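Local coordinates for protein glutathione S-transferase 2 (Heligmosomoides polygyrus, PDB 1TW9) that probably catalyses the conjugation of glutathione to electrophilic halides, as a sigma-family glutathione transferase, giving S-substituted glutathione, a halide anion and a proton, at residues I188-P192 and R193-W197. Numbering follows the deposited sequence.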
# COMPACT_ATOMS: atom_id res chain seq x y z
N ILE A 188 -16.36 -12.79 -9.33
CA ILE A 188 -16.38 -11.65 -8.42
C ILE A 188 -17.51 -10.70 -8.79
O ILE A 188 -18.24 -10.21 -7.97
CB ILE A 188 -15.03 -10.94 -8.37
CG1 ILE A 188 -13.96 -11.89 -7.87
CG2 ILE A 188 -15.10 -9.71 -7.43
CD1 ILE A 188 -14.28 -12.58 -6.54
N GLN A 189 -17.59 -10.40 -10.06
CA GLN A 189 -18.53 -9.38 -10.51
C GLN A 189 -19.96 -9.86 -10.56
O GLN A 189 -20.86 -9.00 -10.68
CB GLN A 189 -18.09 -8.73 -11.81
CG GLN A 189 -16.69 -8.05 -11.65
CD GLN A 189 -16.66 -6.61 -12.02
OE1 GLN A 189 -16.24 -5.69 -11.24
NE2 GLN A 189 -17.09 -6.37 -13.21
N GLN A 190 -20.19 -11.18 -10.53
CA GLN A 190 -21.53 -11.73 -10.39
C GLN A 190 -21.92 -12.00 -8.93
O GLN A 190 -23.07 -12.39 -8.64
CB GLN A 190 -21.64 -13.02 -11.21
CG GLN A 190 -21.55 -12.78 -12.74
CD GLN A 190 -22.52 -11.68 -13.27
OE1 GLN A 190 -22.07 -10.66 -13.82
NE2 GLN A 190 -23.79 -11.85 -13.08
N THR A 191 -21.00 -11.77 -7.97
CA THR A 191 -21.36 -11.89 -6.54
C THR A 191 -22.57 -10.99 -6.31
O THR A 191 -22.51 -9.84 -6.74
CB THR A 191 -20.17 -11.42 -5.70
OG1 THR A 191 -19.02 -12.23 -6.01
CG2 THR A 191 -20.40 -11.66 -4.31
N PRO A 192 -23.71 -11.49 -5.79
CA PRO A 192 -24.96 -10.69 -5.85
C PRO A 192 -24.85 -9.20 -5.46
O PRO A 192 -25.34 -8.34 -6.18
CB PRO A 192 -25.92 -11.47 -4.96
CG PRO A 192 -25.49 -12.88 -5.15
CD PRO A 192 -23.99 -12.87 -5.38
N ARG A 193 -24.25 -8.88 -4.31
CA ARG A 193 -24.13 -7.47 -3.91
C ARG A 193 -23.25 -6.62 -4.82
O ARG A 193 -23.47 -5.39 -4.99
CB ARG A 193 -23.63 -7.42 -2.48
CG ARG A 193 -24.71 -7.79 -1.51
CD ARG A 193 -24.16 -7.90 -0.11
NE ARG A 193 -25.22 -8.13 0.83
CZ ARG A 193 -25.01 -8.34 2.14
NH1 ARG A 193 -23.76 -8.34 2.65
NH2 ARG A 193 -26.04 -8.54 2.94
N ILE A 194 -22.25 -7.25 -5.42
CA ILE A 194 -21.42 -6.54 -6.34
C ILE A 194 -22.13 -6.35 -7.71
O ILE A 194 -22.13 -5.26 -8.30
CB ILE A 194 -20.11 -7.32 -6.53
CG1 ILE A 194 -19.34 -7.45 -5.19
CG2 ILE A 194 -19.26 -6.65 -7.62
CD1 ILE A 194 -18.99 -6.16 -4.57
N LYS A 195 -22.78 -7.40 -8.17
CA LYS A 195 -23.59 -7.32 -9.39
C LYS A 195 -24.61 -6.24 -9.30
O LYS A 195 -24.77 -5.47 -10.22
CB LYS A 195 -24.32 -8.65 -9.58
CG LYS A 195 -25.10 -8.82 -10.90
CD LYS A 195 -25.75 -10.21 -10.97
CE LYS A 195 -26.75 -10.33 -12.12
NZ LYS A 195 -26.80 -11.70 -12.67
N LYS A 196 -25.29 -6.19 -8.16
CA LYS A 196 -26.31 -5.15 -7.92
C LYS A 196 -25.71 -3.75 -7.97
O LYS A 196 -26.29 -2.81 -8.59
CB LYS A 196 -26.93 -5.34 -6.56
CG LYS A 196 -28.06 -4.38 -6.28
CD LYS A 196 -28.35 -4.37 -4.80
CE LYS A 196 -29.78 -3.93 -4.43
NZ LYS A 196 -29.85 -3.44 -3.01
N TRP A 197 -24.55 -3.59 -7.37
CA TRP A 197 -23.89 -2.28 -7.37
C TRP A 197 -23.48 -1.93 -8.81
O TRP A 197 -23.67 -0.80 -9.23
CB TRP A 197 -22.65 -2.26 -6.46
CG TRP A 197 -21.80 -1.06 -6.68
CD1 TRP A 197 -20.58 -1.05 -7.20
CD2 TRP A 197 -22.14 0.32 -6.44
NE1 TRP A 197 -20.09 0.23 -7.30
CE2 TRP A 197 -21.05 1.09 -6.82
CE3 TRP A 197 -23.29 0.98 -5.99
CZ2 TRP A 197 -21.05 2.49 -6.77
CZ3 TRP A 197 -23.22 2.36 -5.88
CH2 TRP A 197 -22.16 3.08 -6.32
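Thr191 O accepts the first main-chain bond of helix 192-200, from Lys195 N at 2.8 Å, nearly straight at the hydrogen (177°). This is a tight turn between two consecutive helices, 179-189 and 192-200, of the all-helical C-terminal domain of the glutathione transferase fold. Ile194 N adds a weak bond to the same oxygen, and Lys196 N reaches Pro192 O at 2.9 Å, continuing the helical pattern. Thr191 is the N-cap residue, yet its hydroxyl makes no capping bond; OG1 lies beside the backbone N (chi1 -58°) and turns back toward the preceding helix, where Arg187 O accepts a hydrogen bond and Ile188 O also lies within reach of the same proton. Proline suits the first helical turn, because its ring nitrogen has no hydrogen to offer and a helix needs none there. Ile194 lies beside the junction, the base of its side chain against it: CG2 rests 3.7 Å from Ile188 O and 4.0 Å from Gln189 CA, while CG1 packs on Thr191 CB at 4.1 Å. Being branched at CB, it meets the end of one helix and the turn together, and it also touches Leu158 of helix 155-170 and Leu24 of helix 16-24. With an alanine in place of Ile194, CG1, CG2 and CD1 would be gone, and a gap would probably open between the turn and those two helices. At the exposed edge, Lys195 holds CG anti to its backbone N (chi1 -173°), which carries its long aliphatic chain across the side chain of Gln190. Arg193 extends away from the turn, its NH1 bonded to Leu24 O. Lys196 CB lies 3.4 Å from Pro192 O, the oxygen its own N-H bonds.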